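Local coordinates for fibronectin type III domain-containing protein (Simiduia agarivorans, PDB 6P2K), which probably hydrolyses the beta-glucan backbone of xyloglucan, as a member of glycoside hydrolase family 74 whose catalytic module is built from two seven-bladed beta-propellers, at residues G261-W266 and V286-G291; T226-K231 and T238-Y243. One frame throughout, in Å; residues are numbered along the deposited sequence.

Overall arrangement
Contacts 1 and 2 lie in neighbouring four-stranded blades of one propeller, their centres about 11 Å apart, contact 2 closing before contact 1 opens. Contact 2 pairs the middle strands 222-228 and 241-246 of its blade; contact 1 brings the start of strand 265-270, in the next blade, against the loop between strands 278-285 and 292-300. They touch directly, with Arg263 O 3.0 Å from Phe240 N and Asn262 OD1 2.5 Å from Thr238 OG1, both probable hydrogen bonds. The Val286 side chain lies about 6 Å from that of Gln16, which with Asp124 binds zinc, and about 8 Å from a bound zinc ion; the Phe240 side chain is about 14 Å from zinc.

Contact 1: residues G261-W266 and V286-G291; sequences GNRRYW and VKDRFG
A salt-bridge network of Arg263, Arg264 and Asp288 joins the entry of strand 265-270 to the loop between strands 278-285 and 292-300 in a propeller blade. Asp288 divides its carboxylate between two tasks. OD2 accepts the backbone N-H of Arg264 at 2.7 Å, with an N-H...O angle of 158° and the donor nearly in line with the C-O bond. OD1 takes weak, long bonds from both guanidinium groups, 3.4 Å to Arg263 NH1 and 3.5 Å to Arg264 NH1. Two waters also donate to OD1; one donates as well to Asn262 O, the other accepts a weak bond from Arg264 NH1. Two positive groups around one carboxylate would be expected to stabilise its negative charge. The side chains of Arg264 and Asp288 cross at about a right angle. The Arg263 chain bends at chi2, which places CD, and Phe290 CD2 lies over one face of the Arg263 guanidinium, offset toward its rim.

Apolar contacts lie beside the charges. Val286 CB sits over the face of the Trp266 six-membered ring, 3.5 Å from its centroid and 10° off the normal, a well-centred CH-pi contact. In a second apolar contact the edge of Tyr265 turns toward the face of Phe290 in an offset edge-to-face pair, planes at 60°, with Tyr265 CE1 3.4 Å from Phe290 CZ.

Other partners extend the arrangement. Arg263 NH2 forms a salt bridge with Glu260, Arg264 NH2 bonds to Leu234 O, and Tyr265 OH bonds to Glu260 O. Leu283 of strand 278-285 packs on Tyr265 and Ala285 of the same strand on Phe290, while Tyr265 O accepts a bond from Thr226 OG1 of strand 222-228 in the preceding blade.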
ATOM      1  N   GLY B 261     -48.080   0.319  17.310  1.00 37.80           N
ATOM      2  CA  GLY B 261     -48.595  -0.280  18.520  1.00 36.79           C
ATOM      3  C   GLY B 261     -47.583  -0.257  19.649  1.00 37.92           C
ATOM      4  O   GLY B 261     -46.370  -0.180  19.439  1.00 36.42           O
ATOM      5  N   ASN B 262     -48.107  -0.300  20.874  1.00 40.06           N
ATOM      6  CA  ASN B 262     -47.305  -0.504  22.082  1.00 42.01           C
ATOM      7  C   ASN B 262     -46.245   0.588  22.250  1.00 39.53           C
ATOM      8  O   ASN B 262     -45.046   0.319  22.339  1.00 39.85           O
ATOM      9  CB  ASN B 262     -46.666  -1.899  22.060  1.00 44.14           C
ATOM     10  CG  ASN B 262     -46.128  -2.318  23.414  1.00 47.18           C
ATOM     11  OD1 ASN B 262     -46.730  -2.036  24.452  1.00 47.11           O
ATOM     12  ND2 ASN B 262     -44.988  -3.001  23.408  1.00 47.92           N
ATOM     13  N   ARG B 263     -46.708   1.837  22.301  1.00 33.61           N
ATOM     14  CA  ARG B 263     -45.828   2.982  22.481  1.00 33.34           C
ATOM     15  C   ARG B 263     -46.348   3.869  23.603  1.00 35.64           C
ATOM     16  O   ARG B 263     -47.554   3.948  23.851  1.00 36.26           O
ATOM     17  CB  ARG B 263     -45.694   3.802  21.190  1.00 34.80           C
ATOM     18  CG  ARG B 263     -45.231   2.998  19.988  1.00 36.20           C
ATOM     19  CD  ARG B 263     -43.871   2.367  20.233  1.00 39.84           C
ATOM     20  NE  ARG B 263     -43.117   2.197  18.993  1.00 44.16           N
ATOM     21  CZ  ARG B 263     -41.814   1.932  18.939  1.00 51.43           C
ATOM     22  NH1 ARG B 263     -41.113   1.800  20.059  1.00 53.10           N
ATOM     23  NH2 ARG B 263     -41.214   1.797  17.764  1.00 53.50           N
ATOM     24  N   ARG B 264     -45.418   4.551  24.274  1.00 35.41           N
ATOM     25  CA  ARG B 264     -45.739   5.370  25.444  1.00 37.95           C
ATOM     26  C   ARG B 264     -46.111   6.795  25.027  1.00 40.11           C
ATOM     27  O   ARG B 264     -45.486   7.776  25.428  1.00 41.16           O
ATOM     28  CB  ARG B 264     -44.565   5.376  26.416  1.00 37.71           C
ATOM     29  CG  ARG B 264     -44.121   4.007  26.893  1.00 40.75           C
ATOM     30  CD  ARG B 264     -42.664   4.057  27.307  1.00 42.31           C
ATOM     31  NE  ARG B 264     -42.293   2.992  28.232  1.00 42.79           N
ATOM     32  CZ  ARG B 264     -41.418   2.034  27.945  1.00 41.82           C
ATOM     33  NH1 ARG B 264     -40.836   2.005  26.755  1.00 38.01           N
ATOM     34  NH2 ARG B 264     -41.128   1.102  28.842  1.00 45.30           N
ATOM     35  N   TYR B 265     -47.158   6.891  24.208  1.00 38.34           N
ATOM     36  CA  TYR B 265     -47.604   8.186  23.709  1.00 36.68           C
ATOM     37  C   TYR B 265     -48.026   9.088  24.861  1.00 35.39           C
ATOM     38  O   TYR B 265     -48.715   8.654  25.788  1.00 34.17           O
ATOM     39  CB  TYR B 265     -48.768   8.004  22.735  1.00 38.47           C
ATOM     40  CG  TYR B 265     -48.414   7.217  21.495  1.00 31.51           C
ATOM     41  CD1 TYR B 265     -47.510   7.717  20.566  1.00 29.63           C
ATOM     42  CD2 TYR B 265     -48.990   5.976  21.248  1.00 35.21           C
ATOM     43  CE1 TYR B 265     -47.184   7.004  19.428  1.00 29.02           C
ATOM     44  CE2 TYR B 265     -48.670   5.255  20.107  1.00 37.08           C
ATOM     45  CZ  TYR B 265     -47.766   5.775  19.203  1.00 33.98           C
ATOM     46  OH  TYR B 265     -47.437   5.068  18.068  1.00 35.20           O
ATOM     47  N   TRP B 266     -47.611  10.350  24.804  1.00 32.05           N
ATOM     48  CA  TRP B 266     -47.909  11.275  25.889  1.00 34.21           C
ATOM     49  C   TRP B 266     -47.847  12.706  25.374  1.00 35.35           C
ATOM     50  O   TRP B 266     -47.366  12.975  24.270  1.00 33.43           O
ATOM     51  CB  TRP B 266     -46.962  11.046  27.077  1.00 31.87           C
ATOM     52  CG  TRP B 266     -45.559  11.610  26.955  1.00 33.15           C
ATOM     53  CD1 TRP B 266     -44.928  12.055  25.824  1.00 32.84           C
ATOM     54  CD2 TRP B 266     -44.615  11.764  28.022  1.00 32.82           C
ATOM     55  NE1 TRP B 266     -43.660  12.489  26.128  1.00 29.17           N
ATOM     56  CE2 TRP B 266     -43.444  12.321  27.471  1.00 31.17           C
ATOM     57  CE3 TRP B 266     -44.652  11.494  29.395  1.00 36.02           C
ATOM     58  CZ2 TRP B 266     -42.321  12.609  28.243  1.00 30.47           C
ATOM     59  CZ3 TRP B 266     -43.537  11.783  30.158  1.00 32.90           C
ATOM     60  CH2 TRP B 266     -42.386  12.332  29.580  1.00 28.61           C
ATOM     61  N   VAL B 286     -42.485   9.192  25.555  1.00 32.44           N
ATOM     62  CA  VAL B 286     -41.350   9.033  26.454  1.00 32.15           C
ATOM     63  C   VAL B 286     -40.679   7.703  26.141  1.00 31.80           C
ATOM     64  O   VAL B 286     -41.355   6.688  25.926  1.00 31.93           O
ATOM     65  CB  VAL B 286     -41.789   9.125  27.930  1.00 33.79           C
ATOM     66  CG1 VAL B 286     -42.944   8.175  28.226  1.00 32.56           C
ATOM     67  CG2 VAL B 286     -40.608   8.872  28.863  1.00 33.19           C
ATOM     68  N   LYS B 287     -39.345   7.730  26.063  1.00 31.36           N
ATOM     69  CA  LYS B 287     -38.481   6.572  25.825  1.00 34.69           C
ATOM     70  C   LYS B 287     -38.515   6.067  24.383  1.00 33.69           C
ATOM     71  O   LYS B 287     -37.459   5.932  23.756  1.00 31.19           O
ATOM     72  CB  LYS B 287     -38.821   5.424  26.783  1.00 35.54           C
ATOM     73  CG  LYS B 287     -38.324   5.630  28.205  1.00 45.39           C
ATOM     74  CD  LYS B 287     -37.879   4.316  28.835  1.00 52.57           C
ATOM     75  CE  LYS B 287     -37.911   4.392  30.356  1.00 59.67           C
ATOM     76  NZ  LYS B 287     -36.562   4.236  30.971  1.00 63.22           N
ATOM     77  N   ASP B 288     -39.702   5.785  23.848  1.00 31.57           N
ATOM     78  CA  ASP B 288     -39.808   5.099  22.563  1.00 31.14           C
ATOM     79  C   ASP B 288     -39.256   5.945  21.420  1.00 31.14           C
ATOM     80  O   ASP B 288     -39.471   7.160  21.363  1.00 30.68           O
ATOM     81  CB  ASP B 288     -41.264   4.735  22.280  1.00 38.87           C
ATOM     82  CG  ASP B 288     -41.785   3.659  23.210  1.00 46.29           C
ATOM     83  OD1 ASP B 288     -41.102   2.628  23.372  1.00 51.18           O
ATOM     84  OD2 ASP B 288     -42.876   3.848  23.782  1.00 51.02           O
ATOM     85  N   ARG B 289     -38.554   5.287  20.492  1.00 24.88           N
ATOM     86  CA  ARG B 289     -37.937   5.926  19.329  1.00 27.39           C
ATOM     87  C   ARG B 289     -38.745   5.584  18.082  1.00 31.16           C
ATOM     88  O   ARG B 289     -38.655   4.469  17.560  1.00 33.03           O
ATOM     89  CB  ARG B 289     -36.486   5.478  19.167  1.00 27.99           C
ATOM     90  CG  ARG B 289     -35.567   5.892  20.297  1.00 28.80           C
ATOM     91  CD  ARG B 289     -34.100   5.661  19.936  1.00 27.90           C
ATOM     92  NE  ARG B 289     -33.211   6.231  20.943  1.00 27.45           N
ATOM     93  CZ  ARG B 289     -32.854   7.512  20.986  1.00 28.80           C
ATOM     94  NH1 ARG B 289     -33.296   8.365  20.069  1.00 24.92           N
ATOM     95  NH2 ARG B 289     -32.050   7.941  21.949  1.00 27.05           N
ATOM     96  N   PHE B 290     -39.520   6.554  17.590  1.00 28.81           N
ATOM     97  CA  PHE B 290     -40.242   6.376  16.336  1.00 26.78           C
ATOM     98  C   PHE B 290     -40.354   7.669  15.539  1.00 27.64           C
ATOM     99  O   PHE B 290     -41.060   7.691  14.523  1.00 30.16           O
ATOM    100  CB  PHE B 290     -41.652   5.814  16.583  1.00 26.26           C
ATOM    101  CG  PHE B 290     -42.459   6.614  17.567  1.00 29.02           C
ATOM    102  CD1 PHE B 290     -43.103   7.779  17.179  1.00 29.51           C
ATOM    103  CD2 PHE B 290     -42.576   6.198  18.880  1.00 30.03           C
ATOM    104  CE1 PHE B 290     -43.840   8.514  18.084  1.00 28.76           C
ATOM    105  CE2 PHE B 290     -43.314   6.925  19.786  1.00 30.63           C
ATOM    106  CZ  PHE B 290     -43.946   8.085  19.389  1.00 31.21           C
ATOM    107  N   GLY B 291     -39.692   8.742  15.961  1.00 25.85           N
ATOM    108  CA  GLY B 291     -39.907  10.037  15.348  1.00 24.53           C
ATOM    109  C   GLY B 291     -41.045  10.795  16.005  1.00 21.38           C
ATOM    110  O   GLY B 291     -41.185  10.771  17.231  1.00 25.06           O
TER
HETATM  111  O   HOH W   1     -42.746   0.632  24.229  1.00 49.20           O
HETATM  112  O   HOH W   2     -37.844   2.600  20.999  1.00 39.13           O
HETATM  113  O   HOH W   3     -38.806   1.321  24.319  1.00 48.21           O

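Contact 2: residues T226-K231 and T238-Y243; sequences TYAEAK and TNFLVY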
ATOM      1  N   THR B 226     -54.065  10.704  26.192  1.00 45.64           N
ATOM      2  CA  THR B 226     -53.490   9.369  26.245  1.00 43.16           C
ATOM      3  C   THR B 226     -53.671   8.817  27.650  1.00 44.85           C
ATOM      4  O   THR B 226     -53.516   9.543  28.638  1.00 47.79           O
ATOM      5  CB  THR B 226     -52.002   9.360  25.872  1.00 41.89           C
ATOM      6  OG1 THR B 226     -51.221   9.750  27.007  1.00 41.12           O
ATOM      7  CG2 THR B 226     -51.728  10.313  24.719  1.00 37.08           C
ATOM      8  N   TYR B 227     -54.010   7.534  27.738  1.00 45.11           N
ATOM      9  CA  TYR B 227     -54.290   6.886  29.009  1.00 48.99           C
ATOM     10  C   TYR B 227     -53.415   5.651  29.155  1.00 46.37           C
ATOM     11  O   TYR B 227     -53.186   4.923  28.184  1.00 45.89           O
ATOM     12  CB  TYR B 227     -55.766   6.504  29.124  1.00 50.09           C
ATOM     13  CG  TYR B 227     -56.654   7.626  29.609  1.00 55.48           C
ATOM     14  CD1 TYR B 227     -57.196   8.543  28.716  1.00 55.88           C
ATOM     15  CD2 TYR B 227     -56.959   7.763  30.959  1.00 58.94           C
ATOM     16  CE1 TYR B 227     -58.014   9.570  29.157  1.00 58.22           C
ATOM     17  CE2 TYR B 227     -57.777   8.784  31.408  1.00 59.84           C
ATOM     18  CZ  TYR B 227     -58.302   9.682  30.504  1.00 61.08           C
ATOM     19  OH  TYR B 227     -59.118  10.696  30.948  1.00 63.04           O
ATOM     20  N   ALA B 228     -52.934   5.420  30.371  1.00 47.75           N
ATOM     21  CA  ALA B 228     -51.966   4.370  30.637  1.00 50.28           C
ATOM     22  C   ALA B 228     -52.417   3.525  31.817  1.00 52.62           C
ATOM     23  O   ALA B 228     -53.160   3.989  32.686  1.00 54.33           O
ATOM     24  CB  ALA B 228     -50.583   4.952  30.934  1.00 47.20           C
ATOM     25  N   GLU B 229     -51.948   2.281  31.839  1.00 52.84           N
ATOM     26  CA  GLU B 229     -52.143   1.436  33.006  1.00 54.28           C
ATOM     27  C   GLU B 229     -51.534   2.109  34.232  1.00 56.88           C
ATOM     28  O   GLU B 229     -50.612   2.924  34.129  1.00 55.38           O
ATOM     29  CB  GLU B 229     -51.508   0.062  32.784  1.00 55.84           C
ATOM     30  CG  GLU B 229     -51.970  -0.660  31.521  1.00 62.24           C
ATOM     31  CD  GLU B 229     -51.684  -2.155  31.550  1.00 70.50           C
ATOM     32  OE1 GLU B 229     -51.392  -2.684  32.648  1.00 73.93           O
ATOM     33  OE2 GLU B 229     -51.743  -2.798  30.477  1.00 72.86           O
ATOM     34  N   ALA B 230     -52.066   1.773  35.403  1.00 64.11           N
ATOM     35  CA  ALA B 230     -51.611   2.372  36.657  1.00 67.64           C
ATOM     36  C   ALA B 230     -50.423   1.593  37.226  1.00 74.28           C
ATOM     37  O   ALA B 230     -50.462   1.047  38.328  1.00 79.43           O
ATOM     38  CB  ALA B 230     -52.760   2.443  37.655  1.00 67.68           C
ATOM     39  N   LYS B 231     -49.348   1.545  36.438  1.00 78.19           N
ATOM     40  CA  LYS B 231     -48.130   0.853  36.833  1.00 84.62           C
ATOM     41  C   LYS B 231     -47.012   1.852  37.071  1.00 88.74           C
ATOM     42  O   LYS B 231     -46.786   2.732  36.230  1.00 86.42           O
ATOM     43  CB  LYS B 231     -47.700  -0.155  35.764  1.00 82.86           C
ATOM     44  CG  LYS B 231     -48.646  -1.316  35.606  1.00 84.25           C
ATOM     45  CD  LYS B 231     -48.775  -1.731  34.158  1.00 82.57           C
ATOM     46  CE  LYS B 231     -48.609  -3.229  34.011  1.00 84.20           C
ATOM     47  NZ  LYS B 231     -48.045  -3.593  32.685  1.00 81.13           N
ATOM     48  N   THR B 238     -45.713   0.024  28.775  1.00 48.41           N
ATOM     49  CA  THR B 238     -45.268   0.380  27.438  1.00 44.52           C
ATOM     50  C   THR B 238     -46.389   0.721  26.466  1.00 45.19           C
ATOM     51  O   THR B 238     -46.096   1.197  25.363  1.00 42.73           O
ATOM     52  CB  THR B 238     -44.441  -0.769  26.837  1.00 46.22           C
ATOM     53  OG1 THR B 238     -45.312  -1.850  26.481  1.00 46.05           O
ATOM     54  CG2 THR B 238     -43.420  -1.271  27.846  1.00 48.31           C
ATOM     55  N   ASN B 239     -47.649   0.500  26.831  1.00 46.50           N
ATOM     56  CA  ASN B 239     -48.774   0.603  25.903  1.00 45.14           C
ATOM     57  C   ASN B 239     -49.703   1.727  26.359  1.00 46.12           C
ATOM     58  O   ASN B 239     -50.659   1.494  27.102  1.00 46.61           O
ATOM     59  CB  ASN B 239     -49.512  -0.740  25.813  1.00 45.92           C
ATOM     60  CG  ASN B 239     -50.562  -0.762  24.718  1.00 46.84           C
ATOM     61  OD1 ASN B 239     -50.443  -0.067  23.710  1.00 45.73           O
ATOM     62  ND2 ASN B 239     -51.599  -1.570  24.909  1.00 49.85           N
ATOM     63  N   PHE B 240     -49.419   2.947  25.909  1.00 44.40           N
ATOM     64  CA  PHE B 240     -50.297   4.086  26.147  1.00 42.03           C
ATOM     65  C   PHE B 240     -51.218   4.239  24.945  1.00 44.87           C
ATOM     66  O   PHE B 240     -50.756   4.211  23.799  1.00 45.27           O
ATOM     67  CB  PHE B 240     -49.504   5.380  26.356  1.00 40.77           C
ATOM     68  CG  PHE B 240     -48.591   5.378  27.562  1.00 41.60           C
ATOM     69  CD1 PHE B 240     -48.409   4.243  28.339  1.00 42.83           C
ATOM     70  CD2 PHE B 240     -47.914   6.535  27.916  1.00 36.19           C
ATOM     71  CE1 PHE B 240     -47.564   4.263  29.438  1.00 43.57           C
ATOM     72  CE2 PHE B 240     -47.070   6.562  29.010  1.00 39.19           C
ATOM     73  CZ  PHE B 240     -46.897   5.426  29.775  1.00 41.95           C
ATOM     74  N   LEU B 241     -52.512   4.405  25.198  1.00 45.88           N
ATOM     75  CA  LEU B 241     -53.494   4.482  24.128  1.00 48.27           C
ATOM     76  C   LEU B 241     -54.062   5.892  24.017  1.00 42.53           C
ATOM     77  O   LEU B 241     -54.206   6.605  25.012  1.00 43.20           O
ATOM     78  CB  LEU B 241     -54.621   3.469  24.342  1.00 49.55           C
ATOM     79  CG  LEU B 241     -54.166   2.027  24.107  1.00 48.86           C
ATOM     80  CD1 LEU B 241     -55.302   1.042  24.316  1.00 48.51           C
ATOM     81  CD2 LEU B 241     -53.570   1.885  22.710  1.00 43.40           C
ATOM     82  N   VAL B 242     -54.382   6.283  22.785  1.00 41.94           N
ATOM     83  CA  VAL B 242     -54.778   7.646  22.452  1.00 41.74           C
ATOM     84  C   VAL B 242     -56.278   7.680  22.211  1.00 48.62           C
ATOM     85  O   VAL B 242     -56.829   6.814  21.521  1.00 48.25           O
ATOM     86  CB  VAL B 242     -54.012   8.160  21.218  1.00 42.67           C
ATOM     87  CG1 VAL B 242     -54.168   9.667  21.085  1.00 42.25           C
ATOM     88  CG2 VAL B 242     -52.545   7.768  21.312  1.00 37.12           C
ATOM     89  N   TYR B 243     -56.939   8.691  22.773  1.00 51.29           N
ATOM     90  CA  TYR B 243     -58.386   8.799  22.700  1.00 53.09           C
ATOM     91  C   TYR B 243     -58.779  10.235  22.398  1.00 48.73           C
ATOM     92  O   TYR B 243     -57.982  11.167  22.526  1.00 48.81           O
ATOM     93  CB  TYR B 243     -59.059   8.346  24.001  1.00 54.44           C
ATOM     94  CG  TYR B 243     -58.769   6.921  24.402  1.00 55.70           C
ATOM     95  CD1 TYR B 243     -57.621   6.599  25.112  1.00 49.84           C
ATOM     96  CD2 TYR B 243     -59.657   5.898  24.085  1.00 53.69           C
ATOM     97  CE1 TYR B 243     -57.358   5.299  25.489  1.00 50.39           C
ATOM     98  CE2 TYR B 243     -59.402   4.593  24.458  1.00 54.22           C
ATOM     99  CZ  TYR B 243     -58.251   4.300  25.160  1.00 52.58           C
ATOM    100  OH  TYR B 243     -57.989   3.004  25.534  1.00 56.39           O
TER
HETATM  101  O   HOH W   4     -50.395   1.573  29.888  1.00 56.52           O
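Tyr227 and Leu241 form an antiparallel hydrogen-bonded pair between the two middle strands of a propeller blade. Tyr227 N reaches Leu241 O at 2.9 Å and Leu241 N reaches Tyr227 O at 3.1 Å, the latter with an N-H...O angle of 169°. Next to them Thr226 and Val242 make a non-hydrogen-bonded pair, where Thr226 CA approaches Leu241 O to 3.1 Å in a CA-H...O contact.

Packing is closest at Phe240, where Ala228 CB makes a CH-pi contact over one face of the ring, offset toward the rim, 3.4 Å from Phe240 CE1. Tyr227 and Tyr243 meet more loosely, their side chains crossing at about a right angle with CD1 to CD1 at 4.1 Å.

Past Ala228 the strands part. Water replaces direct pairing there, accepting from Glu229 N at 2.6 Å and donating to Asn239 O, while Arg208 NH1 bonds both Tyr227 O and Asn239 O; beyond it Glu229 and Lys231 form a long salt bridge within their own segment.

The chemistry thus runs from direct amide bonds and apolar cover at the buried end to a water bridge and charged groups near the turn, implying that the direct pairing between the two segments lies at the strand end.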